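Local structure of formate-dependent phosphoribosylglycinamide formyltransferase (Mycobacterium tuberculosis H37Rv, 6KHR) at residues A[141-145]-A[276-280]; A[131-135]-A[303-307]; A[370-374]-A[409-413]; A[36-40]-A[382-386]. The protein belongs to the ATP-grasp superfamily of enzymes and pairs with a second copy of itself. One frame throughout, in Å; residues are numbered along the deposited sequence.

Contact 1: residues A[141-145]-A[276-280]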
loop_
_atom_site.group_PDB
_atom_site.type_symbol
_atom_site.label_atom_id
_atom_site.label_comp_id
_atom_site.label_asym_id
_atom_site.label_seq_id
_atom_site.Cartn_x
_atom_site.Cartn_y
_atom_site.Cartn_z
ATOM N N GLN A 141 -1.072 29.542 24.389
ATOM C CA GLN A 141 -1.133 30.425 23.228
ATOM C C GLN A 141 -2.410 30.193 22.428
ATOM O O GLN A 141 -3.203 31.110 22.214
ATOM C CB GLN A 141 0.114 30.232 22.361
ATOM C CG GLN A 141 1.407 30.455 23.141
ATOM C CD GLN A 141 2.640 30.062 22.356
ATOM O OE1 GLN A 141 2.686 30.201 21.129
ATOM N NE2 GLN A 141 3.647 29.556 23.061
ATOM N N LEU A 142 -2.608 28.976 21.948
ATOM C CA LEU A 142 -3.937 28.604 21.504
ATOM C C LEU A 142 -4.788 28.338 22.739
ATOM O O LEU A 142 -4.279 28.129 23.842
ATOM C CB LEU A 142 -3.859 27.383 20.583
ATOM C CG LEU A 142 -2.632 27.475 19.653
ATOM C CD1 LEU A 142 -2.339 26.172 18.922
ATOM C CD2 LEU A 142 -2.768 28.613 18.653
ATOM N N GLY A 143 -6.096 28.385 22.573
ATOM C CA GLY A 143 -6.893 28.203 23.769
ATOM C C GLY A 143 -7.410 26.793 23.913
ATOM O O GLY A 143 -8.555 26.585 24.322
ATOM N N LEU A 144 -6.562 25.818 23.586
ATOM C CA LEU A 144 -7.040 24.460 23.376
ATOM C C LEU A 144 -7.356 23.799 24.716
ATOM O O LEU A 144 -6.643 24.016 25.706
ATOM C CB LEU A 144 -6.002 23.639 22.599
ATOM C CG LEU A 144 -5.960 23.635 21.061
ATOM C CD1 LEU A 144 -6.667 24.830 20.437
ATOM C CD2 LEU A 144 -4.514 23.549 20.571
ATOM N N PRO A 145 -8.412 22.981 24.773
ATOM C CA PRO A 145 -8.792 22.338 26.035
ATOM C C PRO A 145 -7.964 21.080 26.266
ATOM O O PRO A 145 -7.834 20.232 25.382
ATOM C CB PRO A 145 -10.270 21.988 25.819
ATOM C CG PRO A 145 -10.347 21.685 24.332
ATOM C CD PRO A 145 -9.296 22.570 23.660
ATOM N N ILE A 276 -10.100 21.644 17.170
ATOM C CA ILE A 276 -8.827 21.451 17.875
ATOM C C ILE A 276 -7.737 20.971 16.920
ATOM O O ILE A 276 -6.634 21.539 16.873
ATOM C CB ILE A 276 -9.002 20.449 19.032
ATOM C CG1 ILE A 276 -9.900 21.016 20.116
ATOM C CG2 ILE A 276 -7.650 19.985 19.561
ATOM C CD1 ILE A 276 -10.353 19.971 21.118
ATOM N N ALA A 277 -8.012 19.883 16.189
ATOM C CA ALA A 277 -7.060 19.374 15.202
ATOM C C ALA A 277 -6.606 20.479 14.249
ATOM O O ALA A 277 -5.401 20.686 14.050
ATOM C CB ALA A 277 -7.675 18.208 14.423
ATOM N N ALA A 278 -7.558 21.240 13.693
ATOM C CA ALA A 278 -7.210 22.270 12.714
ATOM C C ALA A 278 -6.356 23.368 13.323
ATOM O O ALA A 278 -5.487 23.933 12.650
ATOM C CB ALA A 278 -8.467 22.874 12.110
ATOM N N ARG A 279 -6.591 23.698 14.596
ATOM C CA ARG A 279 -5.896 24.861 15.141
ATOM C C ARG A 279 -4.456 24.529 15.532
ATOM O O ARG A 279 -3.543 25.290 15.216
ATOM C CB ARG A 279 -6.695 25.457 16.304
ATOM C CG ARG A 279 -8.051 25.983 15.847
ATOM C CD ARG A 279 -8.858 26.684 16.930
ATOM N NE ARG A 279 -8.578 28.109 16.913
ATOM C CZ ARG A 279 -7.629 28.674 17.646
ATOM N NH1 ARG A 279 -6.896 27.921 18.453
ATOM N NH2 ARG A 279 -7.408 29.981 17.578
ATOM N N ILE A 280 -4.206 23.389 16.173
ATOM C CA ILE A 280 -2.816 23.041 16.456
ATOM C C ILE A 280 -2.031 22.865 15.159
ATOM O O ILE A 280 -0.842 23.214 15.091
ATOM C CB ILE A 280 -2.711 21.786 17.348
ATOM C CG1 ILE A 280 -1.283 21.616 17.854
ATOM C CG2 ILE A 280 -3.085 20.542 16.598
ATOM C CD1 ILE A 280 -0.882 22.680 18.810
#

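Contact 2: residues A[131-135]-A[303-307]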
loop_
_atom_site.group_PDB
_atom_site.type_symbol
_atom_site.label_atom_id
_atom_site.label_comp_id
_atom_site.label_asym_id
_atom_site.label_seq_id
_atom_site.Cartn_x
_atom_site.Cartn_y
_atom_site.Cartn_z
ATOM N N ARG A 131 8.094 18.410 24.813
ATOM C CA ARG A 131 6.776 18.075 25.340
ATOM C C ARG A 131 6.201 19.226 26.159
ATOM O O ARG A 131 5.019 19.563 26.025
ATOM C CB ARG A 131 6.841 16.784 26.168
ATOM C CG ARG A 131 5.507 16.365 26.780
ATOM C CD ARG A 131 4.377 16.415 25.743
ATOM N NE ARG A 131 3.045 16.301 26.334
ATOM C CZ ARG A 131 2.242 15.251 26.188
ATOM N NH1 ARG A 131 2.629 14.203 25.466
ATOM N NH2 ARG A 131 1.043 15.240 26.757
ATOM N N GLU A 132 7.025 19.842 27.001
ATOM C CA GLU A 132 6.580 20.982 27.791
ATOM C C GLU A 132 6.112 22.125 26.893
ATOM O O GLU A 132 5.044 22.711 27.114
ATOM C CB GLU A 132 7.723 21.439 28.707
ATOM C CG GLU A 132 7.303 22.140 29.992
ATOM C CD GLU A 132 7.818 23.567 30.089
ATOM O OE1 GLU A 132 8.619 23.964 29.212
ATOM O OE2 GLU A 132 7.420 24.290 31.032
ATOM N N GLY A 133 6.903 22.456 25.868
ATOM C CA GLY A 133 6.580 23.593 25.027
ATOM C C GLY A 133 5.374 23.364 24.143
ATOM O O GLY A 133 4.688 24.318 23.762
ATOM N N LEU A 134 5.099 22.109 23.808
ATOM C CA LEU A 134 3.932 21.815 22.992
ATOM C C LEU A 134 2.652 21.921 23.817
ATOM O O LEU A 134 1.636 22.451 23.340
ATOM C CB LEU A 134 4.068 20.427 22.348
ATOM C CG LEU A 134 2.875 20.103 21.446
ATOM C CD1 LEU A 134 3.006 20.891 20.170
ATOM C CD2 LEU A 134 2.763 18.609 21.159
ATOM N N ARG A 135 2.682 21.422 25.056
ATOM C CA ARG A 135 1.540 21.609 25.945
ATOM C C ARG A 135 1.252 23.094 26.134
ATOM O O ARG A 135 0.114 23.544 25.950
ATOM C CB ARG A 135 1.794 20.933 27.294
ATOM C CG ARG A 135 1.108 19.603 27.458
ATOM C CD ARG A 135 -0.411 19.744 27.463
ATOM N NE ARG A 135 -1.058 18.478 27.117
ATOM C CZ ARG A 135 -1.534 17.614 28.006
ATOM N NH1 ARG A 135 -1.439 17.883 29.303
ATOM N NH2 ARG A 135 -2.113 16.486 27.607
ATOM N N PHE A 303 -7.294 17.897 23.980
ATOM C CA PHE A 303 -6.025 17.744 23.298
ATOM C C PHE A 303 -5.068 16.938 24.167
ATOM O O PHE A 303 -4.882 17.255 25.341
ATOM C CB PHE A 303 -5.436 19.118 22.989
ATOM C CG PHE A 303 -4.088 19.044 22.387
ATOM C CD1 PHE A 303 -3.942 18.695 21.041
ATOM C CD2 PHE A 303 -2.956 19.272 23.160
ATOM C CE1 PHE A 303 -2.690 18.619 20.462
ATOM C CE2 PHE A 303 -1.703 19.189 22.601
ATOM C CZ PHE A 303 -1.564 18.870 21.238
ATOM N N ALA A 304 -4.452 15.914 23.594
ATOM C CA ALA A 304 -3.389 15.230 24.323
ATOM C C ALA A 304 -2.021 15.377 23.686
ATOM O O ALA A 304 -1.035 15.520 24.415
ATOM C CB ALA A 304 -3.700 13.741 24.475
ATOM N N ASP A 305 -1.925 15.338 22.356
ATOM C CA ASP A 305 -0.626 15.376 21.693
ATOM C C ASP A 305 -0.800 15.546 20.186
ATOM O O ASP A 305 -1.900 15.417 19.644
ATOM C CB ASP A 305 0.177 14.112 21.988
ATOM C CG ASP A 305 1.644 14.299 21.747
ATOM O OD1 ASP A 305 2.058 15.463 21.540
ATOM O OD2 ASP A 305 2.378 13.289 21.753
ATOM N N VAL A 306 0.316 15.819 19.513
ATOM C CA VAL A 306 0.397 15.802 18.059
ATOM C C VAL A 306 1.774 15.295 17.647
ATOM O O VAL A 306 2.792 15.672 18.240
ATOM C CB VAL A 306 0.111 17.193 17.442
ATOM C CG1 VAL A 306 1.021 18.257 18.029
ATOM C CG2 VAL A 306 0.235 17.142 15.907
ATOM N N THR A 307 1.806 14.441 16.622
ATOM C CA THR A 307 3.062 13.992 16.038
ATOM C C THR A 307 3.132 14.295 14.544
ATOM O O THR A 307 2.147 14.142 13.814
ATOM C CB THR A 307 3.269 12.510 16.235
ATOM O OG1 THR A 307 4.430 12.111 15.501
ATOM C CG2 THR A 307 2.072 11.737 15.738
#

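Contact 3: residues A[370-374]-A[409-413]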
loop_
_atom_site.group_PDB
_atom_site.type_symbol
_atom_site.label_atom_id
_atom_site.label_comp_id
_atom_site.label_asym_id
_atom_site.label_seq_id
_atom_site.Cartn_x
_atom_site.Cartn_y
_atom_site.Cartn_z
ATOM N N ALA A 370 1.143 -20.334 10.571
ATOM C CA ALA A 370 0.345 -19.269 11.167
ATOM C C ALA A 370 -0.253 -18.361 10.095
ATOM O O ALA A 370 -1.415 -17.954 10.197
ATOM C CB ALA A 370 1.196 -18.478 12.155
ATOM N N LEU A 371 0.509 -18.075 9.039
ATOM C CA LEU A 371 0.031 -17.207 7.968
ATOM C C LEU A 371 -1.200 -17.783 7.276
ATOM O O LEU A 371 -2.206 -17.086 7.096
ATOM C CB LEU A 371 1.148 -16.982 6.958
ATOM C CG LEU A 371 1.437 -15.518 6.685
ATOM C CD1 LEU A 371 1.978 -15.389 5.281
ATOM C CD2 LEU A 371 0.191 -14.668 6.929
ATOM N N THR A 372 -1.121 -19.037 6.838
ATOM C CA THR A 372 -2.271 -19.699 6.231
ATOM C C THR A 372 -3.533 -19.519 7.065
ATOM O O THR A 372 -4.610 -19.240 6.528
ATOM C CB THR A 372 -1.975 -21.189 6.033
ATOM O OG1 THR A 372 -1.342 -21.378 4.766
ATOM C CG2 THR A 372 -3.252 -22.004 6.069
ATOM N N GLY A 373 -3.415 -19.675 8.383
ATOM C CA GLY A 373 -4.584 -19.548 9.229
ATOM C C GLY A 373 -5.072 -18.123 9.311
ATOM O O GLY A 373 -6.271 -17.863 9.212
ATOM N N ALA A 374 -4.144 -17.181 9.469
ATOM C CA ALA A 374 -4.524 -15.790 9.628
ATOM C C ALA A 374 -5.309 -15.275 8.420
ATOM O O ALA A 374 -6.322 -14.589 8.588
ATOM C CB ALA A 374 -3.271 -14.951 9.884
ATOM N N VAL A 409 -7.314 -12.525 13.142
ATOM C CA VAL A 409 -6.064 -12.530 12.379
ATOM C C VAL A 409 -4.858 -12.483 13.312
ATOM O O VAL A 409 -3.905 -13.262 13.169
ATOM C CB VAL A 409 -6.031 -11.352 11.389
ATOM C CG1 VAL A 409 -4.680 -11.311 10.709
ATOM C CG2 VAL A 409 -7.149 -11.480 10.364
ATOM N N ALA A 410 -4.886 -11.556 14.280
ATOM C CA ALA A 410 -3.766 -11.415 15.208
ATOM C C ALA A 410 -3.611 -12.655 16.071
ATOM O O ALA A 410 -2.491 -13.117 16.320
ATOM C CB ALA A 410 -3.956 -10.179 16.087
ATOM N N SER A 411 -4.724 -13.218 16.533
ATOM C CA SER A 411 -4.638 -14.401 17.370
ATOM C C SER A 411 -4.007 -15.569 16.612
ATOM O O SER A 411 -3.100 -16.230 17.129
ATOM C CB SER A 411 -6.018 -14.766 17.892
ATOM O OG SER A 411 -5.947 -15.965 18.631
ATOM N N ARG A 412 -4.453 -15.819 15.364
ATOM C CA ARG A 412 -3.888 -16.918 14.568
ATOM C C ARG A 412 -2.431 -16.684 14.207
ATOM O O ARG A 412 -1.766 -17.607 13.729
ATOM C CB ARG A 412 -4.652 -17.136 13.249
ATOM C CG ARG A 412 -6.148 -16.927 13.311
ATOM C CD ARG A 412 -6.943 -18.190 13.308
ATOM N NE ARG A 412 -7.624 -18.391 12.033
ATOM C CZ ARG A 412 -8.939 -18.299 11.856
ATOM N NH1 ARG A 412 -9.465 -18.511 10.657
ATOM N NH2 ARG A 412 -9.729 -18.004 12.877
ATOM N N LEU A 413 -1.935 -15.470 14.406
ATOM C CA LEU A 413 -0.612 -15.038 13.995
ATOM C C LEU A 413 0.391 -15.023 15.137
ATOM O O LEU A 413 1.520 -15.480 14.963
ATOM C CB LEU A 413 -0.700 -13.632 13.409
ATOM C CG LEU A 413 -0.420 -13.390 11.941
ATOM C CD1 LEU A 413 -0.069 -11.913 11.800
ATOM C CD2 LEU A 413 0.695 -14.285 11.406
#

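Contact 4: residues A[36-40]-A[382-386]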
loop_
_atom_site.group_PDB
_atom_site.type_symbol
_atom_site.label_atom_id
_atom_site.label_comp_id
_atom_site.label_asym_id
_atom_site.label_seq_id
_atom_site.Cartn_x
_atom_site.Cartn_y
_atom_site.Cartn_z
ATOM N N GLU A 36 10.001 0.956 10.057
ATOM C CA GLU A 36 8.974 0.274 9.250
ATOM C C GLU A 36 8.154 1.213 8.390
ATOM O O GLU A 36 8.119 0.961 7.206
ATOM C CB GLU A 36 8.234 -0.818 9.995
ATOM C CG GLU A 36 9.041 -2.093 10.009
ATOM C CD GLU A 36 9.959 -2.229 11.206
ATOM O OE1 GLU A 36 9.929 -1.344 12.061
ATOM O OE2 GLU A 36 10.691 -3.222 11.275
ATOM N N PRO A 37 7.380 2.415 8.816
ATOM C CA PRO A 37 6.562 3.367 8.051
ATOM C C PRO A 37 7.388 4.163 7.065
ATOM O O PRO A 37 6.870 4.596 6.025
ATOM C CB PRO A 37 5.943 4.264 9.135
ATOM C CG PRO A 37 6.069 3.512 10.396
ATOM C CD PRO A 37 7.341 2.720 10.259
ATOM N N SER A 38 8.671 4.355 7.380
ATOM C CA SER A 38 9.617 4.912 6.422
ATOM C C SER A 38 9.695 4.055 5.155
ATOM O O SER A 38 9.890 4.590 4.055
ATOM C CB SER A 38 10.980 5.036 7.099
ATOM O OG SER A 38 11.886 5.801 6.335
ATOM N N ARG A 39 9.517 2.734 5.273
ATOM C CA ARG A 39 9.593 1.889 4.085
ATOM C C ARG A 39 8.363 2.053 3.201
ATOM O O ARG A 39 8.483 2.161 1.976
ATOM C CB ARG A 39 9.775 0.420 4.471
ATOM C CG ARG A 39 9.689 -0.522 3.277
ATOM C CD ARG A 39 9.703 -2.007 3.643
ATOM N NE ARG A 39 9.465 -2.840 2.462
ATOM C CZ ARG A 39 8.281 -3.359 2.138
ATOM N NH1 ARG A 39 7.222 -3.150 2.920
ATOM N NH2 ARG A 39 8.157 -4.094 1.039
ATOM N N GLU A 40 7.181 2.082 3.803
ATOM C CA GLU A 40 5.960 2.225 3.022
ATOM C C GLU A 40 5.899 3.598 2.353
ATOM O O GLU A 40 5.603 3.704 1.158
ATOM C CB GLU A 40 4.740 1.981 3.924
ATOM C CG GLU A 40 4.810 0.695 4.732
ATOM C CD GLU A 40 4.419 -0.541 3.921
ATOM O OE1 GLU A 40 3.627 -0.392 2.966
ATOM O OE2 GLU A 40 4.900 -1.655 4.238
ATOM N N VAL A 382 -2.255 -8.608 6.025
ATOM C CA VAL A 382 -1.149 -8.682 7.003
ATOM C C VAL A 382 0.077 -7.973 6.429
ATOM O O VAL A 382 0.155 -7.866 5.264
ATOM C CB VAL A 382 -0.918 -10.162 7.341
ATOM C CG1 VAL A 382 0.514 -10.554 7.528
ATOM C CG2 VAL A 382 -1.700 -10.576 8.539
ATOM N N VAL A 383 0.895 -7.363 7.276
ATOM C CA VAL A 383 2.180 -6.734 6.884
ATOM C C VAL A 383 3.233 -7.285 7.838
ATOM O O VAL A 383 3.207 -6.898 8.958
ATOM C CB VAL A 383 2.113 -5.205 6.967
ATOM C CG1 VAL A 383 3.267 -4.563 6.242
ATOM C CG2 VAL A 383 0.828 -4.659 6.425
ATOM N N ILE A 384 4.094 -8.191 7.379
ATOM C CA ILE A 384 5.155 -8.847 8.196
ATOM C C ILE A 384 6.386 -7.957 8.175
ATOM O O ILE A 384 6.685 -7.462 7.126
ATOM C CB ILE A 384 5.443 -10.251 7.653
ATOM C CG1 ILE A 384 4.203 -11.108 7.792
ATOM C CG2 ILE A 384 6.599 -10.895 8.378
ATOM C CD1 ILE A 384 3.534 -10.827 9.054
ATOM N N PHE A 385 7.106 -7.830 9.285
ATOM C CA PHE A 385 8.188 -6.824 9.281
ATOM C C PHE A 385 9.485 -7.213 9.988
ATOM O O PHE A 385 10.193 -6.258 10.304
ATOM C CB PHE A 385 7.681 -5.565 9.983
ATOM C CG PHE A 385 7.141 -4.529 9.039
ATOM C CD1 PHE A 385 7.816 -4.233 7.866
ATOM C CD2 PHE A 385 5.958 -3.875 9.313
ATOM C CE1 PHE A 385 7.322 -3.301 6.974
ATOM C CE2 PHE A 385 5.471 -2.942 8.416
ATOM C CZ PHE A 385 6.151 -2.654 7.256
ATOM N N GLY A 386 9.831 -8.471 10.225
ATOM C CA GLY A 386 11.139 -8.634 10.896
ATOM C C GLY A 386 11.006 -9.263 12.263
ATOM O O GLY A 386 10.233 -10.227 12.348
#

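Contact 1: residues A[141-145]-A[276-280]
Leu142 and Leu144 turn their side chains onto the helix carrying Ile276, Arg279 and Ile280, and a hydrophobic seam without cross-segment hydrogen bonds results. In Leu142, CG stands opposite the carbonyl carbon (chi1 -39°), and the CD1 branch meets CD1 of Ile280 at 3.8 Å, the two side chains crossing at about a right angle. Leu144 divides its branches: CD2 packs against CB of Ile280 at 4.1 Å, while CD1 lies 3.7 Å from NH1 of Arg279. That arginine runs past Leu142 in the opposite direction, and the bend at its chi3 (92°) brings the guanidinium back alongside the loop, edge first. CB of Leu142 then sits in the plane of the group, 3.7 Å from NH1, so the guanidinium edge lies against leucine carbons and makes no hydrogen bond across the contact. At the other end CG of the Pro145 ring meets the terminal CD1 of Ile276 at 3.6 Å. The segment 141-145 leaves helix 131-141 toward strand 149-152, and Leu144 stays tied to that helix through a backbone hydrogen bond with Ala138. Helix 267-284 packs with this loop on one hand and with the antiparallel sheet on the other: Ile276 also touches Leu294 and Val301, Ile280 packs on Val292 as well as Leu137, and Ala277 and Ala278 touch Phe243.

Contact 2: residues A[131-135]-A[303-307]
Arg131 and Asp305 supply the charged part of this helix-on-strand contact. NH1 of Arg131 is 3.8 Å from OD2 of Asp305, a long salt bridge in which the oxygen lies well out of the guanidinium plane and no N-H is aimed at it; the two flat groups are tilted 36° apart. Arg131 gets there through a bend at chi2 (48°), which folds the chain toward the strand.

Polar contact with the backbone is looser. NH2 of Arg131 approaches Ala304 O at a poor angle, and NH2 of Arg135 brings its guanidinium edge to the same oxygen at 3.5 Å; neither approach counts as a hydrogen bond. NH2 of Arg131 sits 3.3 Å above the guanidinium plane of Arg135, toward its rim. Arg135 has a weak and long ion pair with Glu217.

Apolar contact falls to Leu134, whose CD2 meets CG1 of Val306 at 3.6 Å, the side chains crossing at about a right angle, and comes to the edge of the Phe303 ring, 4.3 Å from CZ.

Across the neighbouring strand 288-297, Ala304 and Asp305 both face Glu293, a classic beta bulge on strand 300-307, which forms an outer strand of the sheet within this chain. The chemistry is therefore mainly electrostatic and dispersive: Asp305, Glu217 and the Ala304 carbonyl would probably offset the proximity of two positive groups, while Leu134 supplies the fit without directional bonds.

Contact 3: residues A[370-374]-A[409-413]
Two successive bends in Arg412, at chi2 (-105°) and chi3 (-108°), turn its chain toward the end of the facing helix and deliver NE to the carbonyl oxygen of Gly373. The resulting hydrogen bond is 3.2 Å from NE to Gly373 O, with a moderately bent N-H...O angle of 145°. The donor comes from above the carbonyl plane rather than along a lone pair, and the oxygen is tilted from the guanidinium plane. Nearer the backbone, CB of the same arginine rests 3.8 Å from the amide N of Ala374.

With Ala370, Gly373 and Ala374 on the facing side, the helices lie close: the segments 370-374 and 409-413 run antiparallel with axes 8.1 Å apart, and the CA atoms of Ala374 and Val409 come within 4.5 Å. The methyl of Ala374 touches both CG1 of Val409 at 4.0 Å and CG of Leu413 at 3.8 Å. A turn earlier, CB of Ala370 lies 3.5 Å from Arg412 O, while CD2 of Leu413 is the branch turned to this alanine. Val409 and Leu413 also reach Val382 on strand 380-384, so the pair of helices packs over the edge of the antiparallel sheet; beyond Leu371 lies Leu48 of the second subunit.

Gly373 belongs to the last turn of helix 368-374, where backbone carbonyls point toward the C-terminal end. A cationic side chain bonded there would probably be favoured by the helix dipole, adding one bent hydrogen bond to an otherwise largely apolar interface.

Contact 4: residues A[36-40]-A[382-386]
The Phe385 ring receives Glu36 on one face and Glu40 at its edge. CG of Glu36 stands over that face, 3.4 Å from the ring centroid and 20° off the normal, a CH-pi contact in which the aliphatic part of the glutamate does the touching. The bend at chi2 of Glu36 (91°) then carries its carboxylate past the ring toward the phenylalanine backbone, and the two side chains slide by each other in opposite directions. At the rim, OE2 of Glu40 lies 3.4 Å from CZ, near the ring plane, with the carboxylate turned 78° against it; an anionic oxygen beside the ring hydrogens is an electrostatically plausible neighbour. The same oxygen reaches CG1 of Val383 at 3.9 Å.

Helix 36-47 follows strand 28-32, the central strand of a five-stranded parallel sheet, in the Rossmann-like N-terminal part expected of ATP-grasp proteins of this kind. This helix, the first in the model, meets the C-terminal region here: strand 380-384 is an outer strand of the large antiparallel sheet within the chain, and Phe385 lies just past its end.

Arg39 extends straight from CG to NE and places its guanidinium obliquely beside the ring, NH1 being 4.1 Å from CE1. NH1 also makes a salt bridge of 3.1 Å to OE2 of Glu40, which probably helps keep the carboxylate at the ring edge. The second nitrogen, NH2, donates to OE1 of Gln46 of the second subunit, and Ile384 forms backbone hydrogen bonds with that subunit too.

How the contacts relate
From the N terminus, helix 36-47 is the first element involved, and contact 4 closes the longest loop by joining it to strand 380-384. Within that span, contact 2 brings helix 131-141 onto strand 300-307, and contact 1, enclosed in turn by contact 2, sets the following loop against helix 267-284. These two share a border, where Ile280 packs on Val306, and their centres lie 11 Å apart. Contact 3 opens after both have closed and crosses contact 4, its helices 368-374 and 399-413 flanking strand 380-384 along the chain and meeting Val382. Contacts 3 and 4 both touch the second subunit, on the opposite side of the chain's centre from contacts 1 and 2.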